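Local coordinates for Lin1944 protein (Listeria innocua, PDB 3D7L) that probably works as an oxidoreductase of the short-chain dehydrogenase/reductase family, at the interface of chains A and B. Numbering follows the deposited sequence. Chains: chain A/B, Lin1944 protein.

Contact 1: the interface of chains A and B. Residues chain A 77-79, 82, 126, 130; chain B 90, 94-95, 98, 138.
In chain A, the loop at A:Leu77 and A:Thr78, the start of helix 79-100 and the first turns of helix 126-142 meet helices 79-100 and 126-142 of chain B. B:Leu98 buries 66 Å², the most in this patch. It pushes its isobutyl end into the bend of chain A: CD2 lies 3.6 Å from the backbone O of A:Leu77 and also meets that residue's CD2, while CD1 turns to A:Pro79 and to CB of A:Asn82. One turn back, the amide of B:Asn95 lies against the proline ring, its OD1 3.4 Å from CB of A:Pro79. A water, its O 2.7 Å from OD1 of B:Asn95 and 3.0 Å from OD1 of A:Asn82, bridges the two side chains. This bridge joins two side-chain oxygens that have no direct polar partner across the patch. B:Ile94 works with both branches. CG2 stands over the centre of its own chain's B:Phe138 ring, 3.8 Å above the plane, and also meets OD1 of A:Asn82; CD1 comes within 3.7 Å of SE of A:Met130. The selenomethionine bends at chi3 (63°), which turns CE back towards chain A and leaves CG and SE to face the isoleucine. Beyond it, CD1 and CE1 of B:Phe138 lie against A:Ala126, CE1 being 4.0 Å from its CB. This largely apolar patch with its water bridge probably helps hold the dimer together.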
loop_
_atom_site.group_PDB
_atom_site.type_symbol
_atom_site.label_atom_id
_atom_site.label_comp_id
_atom_site.label_asym_id
_atom_site.label_seq_id
_atom_site.Cartn_x
_atom_site.Cartn_y
_atom_site.Cartn_z
ATOM N N LEU A 77 -14.257 7.399 -7.485
ATOM C CA LEU A 77 -12.896 6.961 -7.690
ATOM C C LEU A 77 -12.908 5.693 -8.551
ATOM O O LEU A 77 -13.311 4.599 -8.097
ATOM C CB LEU A 77 -12.225 6.686 -6.355
ATOM C CG LEU A 77 -10.747 6.311 -6.405
ATOM C CD1 LEU A 77 -9.906 7.427 -7.018
ATOM C CD2 LEU A 77 -10.309 6.025 -4.985
ATOM N N THR A 78 -12.514 5.845 -9.805
ATOM C CA THR A 78 -12.421 4.698 -10.693
ATOM C C THR A 78 -10.996 4.151 -10.678
ATOM O O THR A 78 -10.076 4.809 -10.174
ATOM C CB THR A 78 -12.820 5.073 -12.116
ATOM O OG1 THR A 78 -11.870 6.023 -12.598
ATOM C CG2 THR A 78 -14.244 5.670 -12.134
ATOM N N PRO A 79 -10.809 2.924 -11.195
ATOM C CA PRO A 79 -9.453 2.379 -11.312
ATOM C C PRO A 79 -8.556 3.281 -12.138
ATOM O O PRO A 79 -7.345 3.332 -11.879
ATOM C CB PRO A 79 -9.669 1.075 -12.074
ATOM C CG PRO A 79 -11.103 0.689 -11.816
ATOM C CD PRO A 79 -11.837 1.984 -11.688
ATOM N N ASN A 82 -7.575 6.077 -9.916
ATOM C CA ASN A 82 -6.705 5.529 -8.870
ATOM C C ASN A 82 -5.268 5.269 -9.357
ATOM O O ASN A 82 -4.304 5.388 -8.593
ATOM C CB ASN A 82 -7.331 4.262 -8.293
ATOM C CG ASN A 82 -6.768 3.876 -6.934
ATOM O OD1 ASN A 82 -6.657 2.674 -6.620
ATOM N ND2 ASN A 82 -6.454 4.862 -6.107
ATOM N N ALA A 126 -9.006 8.158 0.239
ATOM C CA ALA A 126 -8.737 6.705 0.150
ATOM C C ALA A 126 -7.508 6.367 -0.692
ATOM O O ALA A 126 -6.745 5.443 -0.363
ATOM C CB ALA A 126 -9.920 5.991 -0.381
HETATM N N MSE A 130 -4.147 4.557 0.600
HETATM C CA MSE A 130 -3.550 3.426 -0.102
HETATM C C MSE A 130 -2.018 3.580 -0.313
HETATM O O MSE A 130 -1.255 2.679 0.057
HETATM C CB MSE A 130 -4.242 3.237 -1.461
HETATM C CG MSE A 130 -3.706 2.095 -2.264
HETATM SE SE MSE A 130 -4.203 2.136 -4.146
HETATM C CE MSE A 130 -3.298 3.839 -4.705
ATOM N N LEU B 90 -2.585 -6.106 -4.956
ATOM C CA LEU B 90 -2.837 -4.699 -4.617
ATOM C C LEU B 90 -4.021 -4.129 -5.410
ATOM O O LEU B 90 -5.110 -3.940 -4.868
ATOM C CB LEU B 90 -1.583 -3.837 -4.825
ATOM C CG LEU B 90 -1.579 -2.419 -4.211
ATOM C CD1 LEU B 90 -0.131 -1.931 -4.029
ATOM C CD2 LEU B 90 -2.393 -1.411 -5.013
ATOM N N ILE B 94 -8.302 -3.895 -4.866
ATOM C CA ILE B 94 -8.881 -2.561 -4.704
ATOM C C ILE B 94 -9.927 -2.275 -5.778
ATOM O O ILE B 94 -11.022 -1.759 -5.473
ATOM C CB ILE B 94 -7.784 -1.465 -4.529
ATOM C CG1 ILE B 94 -7.178 -1.605 -3.102
ATOM C CG2 ILE B 94 -8.369 -0.063 -4.723
ATOM C CD1 ILE B 94 -5.905 -0.880 -2.843
ATOM N N ASN B 95 -9.622 -2.684 -7.007
ATOM C CA ASN B 95 -10.556 -2.570 -8.121
ATOM C C ASN B 95 -11.828 -3.354 -7.895
ATOM O O ASN B 95 -12.907 -2.899 -8.283
ATOM C CB ASN B 95 -9.876 -2.901 -9.462
ATOM C CG ASN B 95 -8.921 -1.781 -9.915
ATOM O OD1 ASN B 95 -8.920 -0.709 -9.331
ATOM N ND2 ASN B 95 -8.109 -2.040 -10.931
ATOM N N LEU B 98 -13.598 -0.721 -5.999
ATOM C CA LEU B 98 -13.992 0.433 -6.818
ATOM C C LEU B 98 -15.101 0.096 -7.823
ATOM O O LEU B 98 -15.923 0.954 -8.148
ATOM C CB LEU B 98 -12.792 1.061 -7.548
ATOM C CG LEU B 98 -11.617 1.479 -6.647
ATOM C CD1 LEU B 98 -10.535 2.081 -7.484
ATOM C CD2 LEU B 98 -12.043 2.458 -5.548
ATOM N N PHE B 138 -6.155 1.448 2.448
ATOM C CA PHE B 138 -7.319 1.719 1.570
ATOM C C PHE B 138 -8.645 1.416 2.269
ATOM O O PHE B 138 -9.536 2.254 2.312
ATOM C CB PHE B 138 -7.267 0.923 0.246
ATOM C CG PHE B 138 -8.543 1.041 -0.586
ATOM C CD1 PHE B 138 -8.800 2.203 -1.334
ATOM C CD2 PHE B 138 -9.506 0.017 -0.585
ATOM C CE1 PHE B 138 -9.991 2.333 -2.091
ATOM C CE2 PHE B 138 -10.700 0.134 -1.323
ATOM C CZ PHE B 138 -10.947 1.297 -2.088
HETATM O O HOH W 1 -6.616 0.635 -8.766
#

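Contact 2: the interface of chains A and B. Residues chain A 130, 133-134, 137-138; chain B 129-130, 133-134.
A:Ala134 and B:Ala134 touch methyl to methyl at the centre, CB to CB 3.6 Å, where the two copies of helix 126-142 run antiparallel past each other. On the opposite side of this crossing A:Gly133 and B:Gly133 meet through their backbones, CA of the first 3.6 Å from O of the second. With no side chain on the glycines and a methyl on the alanines, the helix backbones themselves come into contact. Between the methyl layer and the glycines, the carbonyl O atoms of both Met130 residues are wedged against the opposite Ala134, each 3.5 Å from its CA. B:Met130 extends the apolar layer on the alanine side: its CG is anti to the backbone N (chi1 -176°), a setting that lays CG alongside A:Ala134, 3.9 Å from CB, while its CB meets CB of A:Phe138. CG of A:Met130 makes the matching contact with the methyl of B:Ala134. On the glycine side, the methyl of A:Ala137 packs on CA of B:Gly133 at 3.8 Å. At the polar border this methyl comes up beside the carbonyl O of B:Ala129, 3.2 Å from CB to O, a tight approach. No nitrogen or oxygen pairs across the patch. The site lies at the two-fold axis, along the middle of a long helix that flanks the central sheet of the Rossmann-type fold and turns its outer face to the other subunit.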
loop_
_atom_site.group_PDB
_atom_site.type_symbol
_atom_site.label_atom_id
_atom_site.label_comp_id
_atom_site.label_asym_id
_atom_site.label_seq_id
_atom_site.Cartn_x
_atom_site.Cartn_y
_atom_site.Cartn_z
HETATM N N MSE A 130 -4.147 4.557 0.600
HETATM C CA MSE A 130 -3.550 3.426 -0.102
HETATM C C MSE A 130 -2.018 3.580 -0.313
HETATM O O MSE A 130 -1.255 2.679 0.057
HETATM C CB MSE A 130 -4.242 3.237 -1.461
HETATM C CG MSE A 130 -3.706 2.095 -2.264
HETATM SE SE MSE A 130 -4.203 2.136 -4.146
HETATM C CE MSE A 130 -3.298 3.839 -4.705
ATOM N N GLY A 133 -0.011 3.672 3.028
ATOM C CA GLY A 133 0.100 2.310 3.557
ATOM C C GLY A 133 1.145 1.455 2.845
ATOM O O GLY A 133 1.949 0.789 3.485
ATOM N N ALA A 134 1.095 1.491 1.518
ATOM C CA ALA A 134 1.988 0.772 0.615
ATOM C C ALA A 134 3.461 1.134 0.837
ATOM O O ALA A 134 4.304 0.248 1.017
ATOM C CB ALA A 134 1.592 1.090 -0.834
ATOM N N ALA A 137 4.695 0.041 4.550
ATOM C CA ALA A 137 4.929 -1.409 4.630
ATOM C C ALA A 137 6.121 -1.911 3.777
ATOM O O ALA A 137 6.903 -2.763 4.244
ATOM C CB ALA A 137 3.640 -2.166 4.279
ATOM N N PHE A 138 6.213 -1.426 2.527
ATOM C CA PHE A 138 7.344 -1.719 1.644
ATOM C C PHE A 138 8.679 -1.375 2.321
ATOM O O PHE A 138 9.612 -2.171 2.237
ATOM C CB PHE A 138 7.277 -0.985 0.293
ATOM C CG PHE A 138 8.568 -1.105 -0.519
ATOM C CD1 PHE A 138 8.850 -2.264 -1.236
ATOM C CD2 PHE A 138 9.528 -0.111 -0.480
ATOM C CE1 PHE A 138 10.049 -2.409 -1.939
ATOM C CE2 PHE A 138 10.732 -0.231 -1.203
ATOM C CZ PHE A 138 10.993 -1.367 -1.929
ATOM N N ALA B 129 4.437 -7.302 1.215
ATOM C CA ALA B 129 4.309 -6.318 2.294
ATOM C C ALA B 129 3.638 -5.011 1.805
ATOM O O ALA B 129 2.642 -4.563 2.376
ATOM C CB ALA B 129 5.699 -6.008 2.897
HETATM N N MSE B 130 4.197 -4.423 0.743
HETATM C CA MSE B 130 3.580 -3.281 0.030
HETATM C C MSE B 130 2.086 -3.454 -0.251
HETATM O O MSE B 130 1.272 -2.602 0.123
HETATM C CB MSE B 130 4.324 -3.046 -1.298
HETATM C CG MSE B 130 3.856 -1.829 -2.124
HETATM SE SE MSE B 130 4.427 -1.949 -4.020
HETATM C CE MSE B 130 3.436 -3.507 -4.573
ATOM N N GLY B 133 0.027 -3.630 3.055
ATOM C CA GLY B 133 -0.078 -2.305 3.650
ATOM C C GLY B 133 -1.041 -1.415 2.874
ATOM O O GLY B 133 -1.859 -0.699 3.465
ATOM N N ALA B 134 -0.956 -1.487 1.552
ATOM C CA ALA B 134 -1.784 -0.686 0.675
ATOM C C ALA B 134 -3.265 -1.019 0.878
ATOM O O ALA B 134 -4.107 -0.131 1.007
ATOM C CB ALA B 134 -1.396 -0.930 -0.751
#

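Contact 1 and contact 2 have C-alpha centres about 13 Å apart and share A:Met130, whose backbone O and CG serve contact 2 and whose CG and selenium serve contact 1. Helix 126-142 runs through both; helix 79-100 joins it in contact 1. Contact 2 straddles the two-fold axis, whereas contact 1 lies to one side and recurs on the other with the chains exchanged. Together they describe the helix 79-100 and 126-142 pairs of both subunits coming together as the four-helix bundle common in short-chain dehydrogenase/reductase dimers. That resemblance suggests the deposited dimer is the biological one, though the structure alone does not prove it.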